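Local coordinates for hydrolase, alpha/beta hydrolase FOLD family (Staphylococcus aureus, PDB 2XMZ), which probably catalyses pyruvate elimination to form 2-succinyl-6-hydroxy-2,4-cyclohexadiene-1-carboxylate in menaquinone biosynthesis, as the MenH synthase, at residues D67-T70 with T71-R75; N125-E128 with R129-D133. One frame throughout, in Å; residues are numbered along the deposited sequence.

Contact 1 (D67-T70 with T71-R75)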
ATOM      1  N   ASP A  67      -4.310  12.638  -7.950  1.00 25.19           N
ATOM      2  CA  ASP A  67      -3.908  13.990  -7.615  1.00 26.37           C
ATOM      3  C   ASP A  67      -4.554  14.418  -6.303  1.00 26.09           C
ATOM      4  O   ASP A  67      -3.916  15.072  -5.482  1.00 26.75           O
ATOM      5  CB  ASP A  67      -4.282  14.997  -8.701  0.50 27.25           C
ATOM      6  CG  ASP A  67      -3.833  16.416  -8.351  0.50 28.24           C
ATOM      7  OD1 ASP A  67      -4.686  17.301  -8.149  0.50 28.33           O
ATOM      8  OD2 ASP A  67      -2.616  16.645  -8.244  0.50 28.45           O
ATOM      9  N   TYR A  68      -5.809  14.026  -6.114  1.00 25.83           N
ATOM     10  CA  TYR A  68      -6.490  14.168  -4.818  1.00 25.94           C
ATOM     11  C   TYR A  68      -5.719  13.487  -3.686  1.00 24.27           C
ATOM     12  O   TYR A  68      -5.488  14.080  -2.632  1.00 25.49           O
ATOM     13  CB  TYR A  68      -7.919  13.613  -4.877  1.00 25.19           C
ATOM     14  CG  TYR A  68      -8.652  13.717  -3.550  1.00 27.49           C
ATOM     15  CD1 TYR A  68      -9.383  14.875  -3.218  1.00 29.99           C
ATOM     16  CD2 TYR A  68      -8.617  12.665  -2.630  1.00 26.88           C
ATOM     17  CE1 TYR A  68     -10.054  14.986  -1.986  1.00 32.87           C
ATOM     18  CE2 TYR A  68      -9.285  12.755  -1.403  1.00 28.45           C
ATOM     19  CZ  TYR A  68      -9.992  13.915  -1.088  1.00 33.12           C
ATOM     20  OH  TYR A  68     -10.638  13.987   0.117  1.00 34.65           O
ATOM     21  N   ILE A  69      -5.344  12.238  -3.893  1.00 23.36           N
ATOM     22  CA  ILE A  69      -4.584  11.492  -2.878  1.00 22.31           C
ATOM     23  C   ILE A  69      -3.211  12.133  -2.631  1.00 22.84           C
ATOM     24  O   ILE A  69      -2.763  12.220  -1.482  1.00 23.92           O
ATOM     25  CB  ILE A  69      -4.429  10.017  -3.255  1.00 20.57           C
ATOM     26  CG1 ILE A  69      -5.793   9.336  -3.248  1.00 20.69           C
ATOM     27  CG2 ILE A  69      -3.465   9.280  -2.278  1.00 20.92           C
ATOM     28  CD1 ILE A  69      -5.871   8.198  -4.208  1.00 19.14           C
ATOM     29  N   THR A  70      -2.563  12.598  -3.692  1.00 22.76           N
ATOM     30  CA  THR A  70      -1.283  13.321  -3.554  1.00 23.64           C
ATOM     31  C   THR A  70      -1.428  14.553  -2.681  1.00 24.68           C
ATOM     32  O   THR A  70      -0.587  14.787  -1.806  1.00 25.46           O
ATOM     33  CB  THR A  70      -0.734  13.696  -4.923  1.00 24.31           C
ATOM     34  OG1 THR A  70      -0.458  12.482  -5.602  1.00 24.91           O
ATOM     35  CG2 THR A  70       0.581  14.554  -4.823  1.00 25.49           C
ATOM     36  N   THR A  71      -2.486  15.339  -2.914  1.00 24.56           N
ATOM     37  CA  THR A  71      -2.752  16.502  -2.076  1.00 26.75           C
ATOM     38  C   THR A  71      -2.972  16.114  -0.628  1.00 26.43           C
ATOM     39  O   THR A  71      -2.451  16.739   0.287  1.00 27.32           O
ATOM     40  CB  THR A  71      -3.955  17.304  -2.586  1.00 27.27           C
ATOM     41  OG1 THR A  71      -3.615  17.863  -3.854  1.00 28.38           O
ATOM     42  CG2 THR A  71      -4.320  18.441  -1.614  1.00 30.09           C
ATOM     43  N   LEU A  72      -3.782  15.087  -0.435  1.00 26.66           N
ATOM     44  CA  LEU A  72      -4.017  14.516   0.866  1.00 27.30           C
ATOM     45  C   LEU A  72      -2.708  14.225   1.582  1.00 26.16           C
ATOM     46  O   LEU A  72      -2.508  14.620   2.751  1.00 26.66           O
ATOM     47  CB  LEU A  72      -4.803  13.217   0.668  1.00 26.25           C
ATOM     48  CG  LEU A  72      -5.425  12.463   1.822  1.00 30.13           C
ATOM     49  CD1 LEU A  72      -6.564  11.602   1.241  1.00 30.89           C
ATOM     50  CD2 LEU A  72      -4.378  11.586   2.560  1.00 31.02           C
ATOM     51  N   LEU A  73      -1.819  13.533   0.880  1.00 24.42           N
ATOM     52  CA  LEU A  73      -0.532  13.167   1.450  1.00 24.78           C
ATOM     53  C   LEU A  73       0.388  14.378   1.628  1.00 25.59           C
ATOM     54  O   LEU A  73       1.075  14.469   2.640  1.00 26.04           O
ATOM     55  CB  LEU A  73       0.164  12.083   0.621  1.00 24.32           C
ATOM     56  CG  LEU A  73      -0.530  10.737   0.403  1.00 25.83           C
ATOM     57  CD1 LEU A  73       0.471   9.762  -0.263  1.00 25.80           C
ATOM     58  CD2 LEU A  73      -1.074  10.137   1.692  1.00 26.97           C
ATOM     59  N   ASP A  74       0.402  15.295   0.658  1.00 25.51           N
ATOM     60  CA  ASP A  74       1.179  16.550   0.779  1.00 26.82           C
ATOM     61  C   ASP A  74       0.879  17.235   2.127  1.00 28.14           C
ATOM     62  O   ASP A  74       1.778  17.684   2.844  1.00 28.81           O
ATOM     63  CB  ASP A  74       0.823  17.540  -0.342  1.00 26.74           C
ATOM     64  CG  ASP A  74       1.370  17.146  -1.718  1.00 25.62           C
ATOM     65  OD1 ASP A  74       2.332  16.345  -1.871  1.00 23.55           O
ATOM     66  OD2 ASP A  74       0.832  17.704  -2.688  1.00 24.83           O
ATOM     67  N   ARG A  75      -0.404  17.274   2.464  1.00 28.60           N
ATOM     68  CA  ARG A  75      -0.892  17.972   3.635  1.00 31.09           C
ATOM     69  C   ARG A  75      -0.422  17.330   4.913  1.00 31.21           C
ATOM     70  O   ARG A  75      -0.114  18.022   5.879  1.00 31.86           O
ATOM     71  CB  ARG A  75      -2.415  18.062   3.596  1.00 31.17           C
ATOM     72  CG  ARG A  75      -2.891  19.055   2.570  1.00 32.19           C
ATOM     73  CD  ARG A  75      -4.390  18.975   2.417  1.00 33.01           C
ATOM     74  NE  ARG A  75      -4.880  19.937   1.438  1.00 33.49           N
ATOM     75  CZ  ARG A  75      -6.159  20.069   1.107  1.00 35.19           C
ATOM     76  NH1 ARG A  75      -7.077  19.318   1.696  1.00 36.40           N
ATOM     77  NH2 ARG A  75      -6.523  20.955   0.201  1.00 36.56           N
TER
HETATM   78  O   HOH W   1      -5.770  18.076  -5.347  1.00 51.30           O
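Asp74 reaches back one turn of helix 66-77 to lie over Thr70. Its CB sits 3.4 Å from Thr70 O, the carbonyl oxygen that also accepts the backbone N-H of Asp74 at 2.7 Å, shorter than the other backbone bonds of the contact. With CG beside its own backbone N (chi1 -73°), the carboxylate folds back toward that carbonyl, and CG comes within 3.1 Å of Thr70 O. At the tip, OD2 lies 3.8 Å from the methyl CG2 of Thr70. Beyond the helix OD1 is hydrogen-bonded to Tyr100 OH and OD2 to His105 ND1, while the hydroxyl of Thr70 turns to Phe66 O, its methyl left facing the acid.

Two apolar pairs lie on other sides of the helix. The ring of Tyr68 meets Leu72 obliquely, CE2 4.0 Å from CD1, and its OH is bonded to Ser58 OG. Ile69 CG2 approaches Leu73 CG at 4.2 Å, both side chains resting on Val96 of helix 92-103. Toward solvent a water connects Asp67 and Thr71: it donates to Asp67 OD1 and lies 2.6 Å from Thr71 OG1.

This amphipathic helix thus packs apolar groups against helix 92-103 and strand 44-48, and Asp74 adds polar ties to Tyr100 and to the loop of His105. If Asp74 is ionised, its oxygens and Thr70 O are all acceptors; the two outside partners probably offset that crowding, and the carboxylate may favour a protonated His105.

Contact 2 (N125-E128 with R129-D133)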
ATOM      1  N   ASN A 125      -5.245  -3.566 -21.671  1.00 34.86           N
ATOM      2  CA  ASN A 125      -5.196  -4.188 -20.363  1.00 33.15           C
ATOM      3  C   ASN A 125      -5.703  -3.224 -19.289  1.00 31.92           C
ATOM      4  O   ASN A 125      -6.323  -3.658 -18.330  1.00 30.74           O
ATOM      5  CB  ASN A 125      -3.796  -4.723 -20.021  1.00 32.26           C
ATOM      6  CG  ASN A 125      -3.391  -5.925 -20.877  1.00 33.47           C
ATOM      7  OD1 ASN A 125      -4.235  -6.628 -21.428  1.00 35.50           O
ATOM      8  ND2 ASN A 125      -2.093  -6.155 -20.987  1.00 30.91           N
ATOM      9  N   GLN A 126      -5.459  -1.926 -19.469  1.00 31.42           N
ATOM     10  CA  GLN A 126      -5.981  -0.917 -18.540  1.00 31.62           C
ATOM     11  C   GLN A 126      -7.504  -0.944 -18.559  1.00 31.68           C
ATOM     12  O   GLN A 126      -8.136  -0.918 -17.500  1.00 30.12           O
ATOM     13  CB  GLN A 126      -5.492   0.495 -18.880  1.00 32.15           C
ATOM     14  CG  GLN A 126      -4.034   0.781 -18.556  1.00 34.55           C
ATOM     15  CD  GLN A 126      -3.546   2.119 -19.128  1.00 37.67           C
ATOM     16  OE1 GLN A 126      -4.124   2.657 -20.080  1.00 41.36           O
ATOM     17  NE2 GLN A 126      -2.475   2.643 -18.558  1.00 36.58           N
ATOM     18  N   LEU A 127      -8.073  -1.016 -19.764  1.00 33.49           N
ATOM     19  CA  LEU A 127      -9.519  -1.099 -19.954  1.00 34.56           C
ATOM     20  C   LEU A 127     -10.098  -2.376 -19.353  1.00 34.64           C
ATOM     21  O   LEU A 127     -11.135  -2.318 -18.687  1.00 34.56           O
ATOM     22  CB  LEU A 127      -9.895  -0.979 -21.436  1.00 36.65           C
ATOM     23  CG  LEU A 127     -11.403  -1.038 -21.760  1.00 39.29           C
ATOM     24  CD1 LEU A 127     -12.238   0.026 -20.991  1.00 39.38           C
ATOM     25  CD2 LEU A 127     -11.644  -0.939 -23.258  1.00 42.12           C
ATOM     26  N   GLU A 128      -9.444  -3.519 -19.601  1.00 34.70           N
ATOM     27  CA  GLU A 128      -9.886  -4.812 -19.057  1.00 34.39           C
ATOM     28  C   GLU A 128     -10.068  -4.660 -17.541  1.00 32.08           C
ATOM     29  O   GLU A 128     -11.070  -5.086 -16.971  1.00 32.19           O
ATOM     30  CB  GLU A 128      -8.847  -5.912 -19.336  1.00 34.86           C
ATOM     31  CG  GLU A 128      -8.978  -6.647 -20.674  1.00 38.83           C
ATOM     32  CD  GLU A 128      -7.703  -7.441 -21.050  1.00 41.92           C
ATOM     33  OE1 GLU A 128      -6.855  -7.704 -20.149  1.00 42.08           O
ATOM     34  OE2 GLU A 128      -7.553  -7.795 -22.249  1.00 40.94           O
ATOM     35  N   ARG A 129      -9.089  -4.029 -16.914  1.00 29.99           N
ATOM     36  CA  ARG A 129      -9.063  -3.873 -15.488  1.00 28.61           C
ATOM     37  C   ARG A 129     -10.118  -2.892 -14.990  1.00 27.79           C
ATOM     38  O   ARG A 129     -10.748  -3.140 -13.966  1.00 27.47           O
ATOM     39  CB  ARG A 129      -7.676  -3.427 -15.031  1.00 27.83           C
ATOM     40  CG  ARG A 129      -7.599  -3.134 -13.582  1.00 26.23           C
ATOM     41  CD  ARG A 129      -8.000  -4.349 -12.735  1.00 27.13           C
ATOM     42  NE  ARG A 129      -7.704  -4.082 -11.338  1.00 28.61           N
ATOM     43  CZ  ARG A 129      -6.596  -4.497 -10.735  1.00 31.44           C
ATOM     44  NH1 ARG A 129      -5.699  -5.213 -11.415  1.00 29.09           N
ATOM     45  NH2 ARG A 129      -6.381  -4.192  -9.461  1.00 32.08           N
ATOM     46  N   ARG A 130     -10.288  -1.782 -15.711  1.00 27.83           N
ATOM     47  CA  ARG A 130     -11.348  -0.823 -15.413  1.00 28.14           C
ATOM     48  C   ARG A 130     -12.706  -1.486 -15.390  1.00 28.64           C
ATOM     49  O   ARG A 130     -13.459  -1.294 -14.444  1.00 27.80           O
ATOM     50  CB  ARG A 130     -11.367   0.332 -16.411  1.00 29.03           C
ATOM     51  CG  ARG A 130     -10.346   1.412 -16.073  1.00 29.10           C
ATOM     52  CD  ARG A 130     -10.711   2.750 -16.713  1.00 31.22           C
ATOM     53  NE  ARG A 130     -10.717   2.730 -18.170  1.00 32.93           N
ATOM     54  CZ  ARG A 130      -9.635   2.806 -18.939  1.00 33.13           C
ATOM     55  NH1 ARG A 130      -9.764   2.812 -20.262  1.00 34.95           N
ATOM     56  NH2 ARG A 130      -8.430   2.877 -18.392  1.00 34.05           N
ATOM     57  N   LEU A 131     -13.015  -2.256 -16.432  1.00 30.01           N
ATOM     58  CA  LEU A 131     -14.283  -3.008 -16.498  1.00 32.16           C
ATOM     59  C   LEU A 131     -14.488  -3.922 -15.283  1.00 31.71           C
ATOM     60  O   LEU A 131     -15.572  -3.956 -14.702  1.00 31.98           O
ATOM     61  CB  LEU A 131     -14.375  -3.829 -17.784  1.00 33.53           C
ATOM     62  CG  LEU A 131     -14.523  -3.111 -19.134  1.00 36.32           C
ATOM     63  CD1 LEU A 131     -14.057  -4.008 -20.288  1.00 38.20           C
ATOM     64  CD2 LEU A 131     -15.967  -2.692 -19.397  1.00 40.08           C
ATOM     65  N   VAL A 132     -13.450  -4.661 -14.909  1.00 30.66           N
ATOM     66  CA  VAL A 132     -13.537  -5.584 -13.791  1.00 30.76           C
ATOM     67  C   VAL A 132     -13.748  -4.822 -12.481  1.00 29.12           C
ATOM     68  O   VAL A 132     -14.620  -5.174 -11.699  1.00 29.41           O
ATOM     69  CB  VAL A 132     -12.279  -6.465 -13.686  1.00 30.89           C
ATOM     70  CG1 VAL A 132     -12.265  -7.220 -12.370  1.00 32.19           C
ATOM     71  CG2 VAL A 132     -12.224  -7.442 -14.848  1.00 33.74           C
ATOM     72  N   ASP A 133     -12.957  -3.777 -12.251  1.00 27.81           N
ATOM     73  CA  ASP A 133     -13.110  -2.962 -11.041  1.00 27.15           C
ATOM     74  C   ASP A 133     -14.405  -2.179 -11.005  1.00 27.14           C
ATOM     75  O   ASP A 133     -14.980  -1.995  -9.928  1.00 27.20           O
ATOM     76  CB  ASP A 133     -11.926  -2.035 -10.856  1.00 26.09           C
ATOM     77  CG  ASP A 133     -10.692  -2.778 -10.426  1.00 26.64           C
ATOM     78  OD1 ASP A 133     -10.817  -3.941  -9.960  1.00 29.94           O
ATOM     79  OD2 ASP A 133      -9.608  -2.192 -10.531  1.00 28.24           O
TER
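Helix 123-143, the first helix of the probable cap that this alpha/beta-hydrolase fold inserts between strands 110-114 and 210-215, carries this contact on its first turns, where Arg130 doubles back over Leu127. The arginine chain bends at chi3 (-63°), bringing its guanidinium beside the preceding turn. One face of that flat group lies over Leu127 CA, offset toward the rim, and the two side chains cross at about a right angle, with NH1 3.8 Å from Leu127 CD1. NH2 comes equally near Gln126 CB and is hydrogen-bonded to Gly194 O, so the guanidinium bridges the helix to the loop after helix 181-191. Gln126 NE2 is hydrogen-bonded to Ile120 O, in the loop leading into the helix.

On the exposed side Leu127 CG packs against Leu131 CD1 at 4.2 Å. Their backbones are joined by a 2.9 Å bond from Leu131 N to Leu127 O.

Arg129 bends at chi2 toward the following turn and forms a salt bridge with the buried Asp133, whose OD1 pairs with Arg136 NH1. Arg129 NE lies 2.8 Å from Asp133 OD2, which sits close to the guanidinium plane, whereas NE approaches from above the carboxylate plane.

In the fold
Both contacts are single-helix, i to i+3 and i+4 arrangements, but they occupy different parts of the alpha/beta-hydrolase fold. Contact 1 is on helix 66-77, packed against strand 44-48 and helix 92-103; contact 2 is on helix 123-143, well removed from it. Their centres are 24 Å apart and their nearest atoms about 13 Å, so neither touches the other. A probable Ser-His-Asp triad is formed by Ser91, His245 and Asp218, with Ser91 on a likely nucleophile elbow. Contact 1 packs on helix 92-103, which starts just after that serine, whereas in contact 2 the Arg129 side chain lies near the triad without touching it.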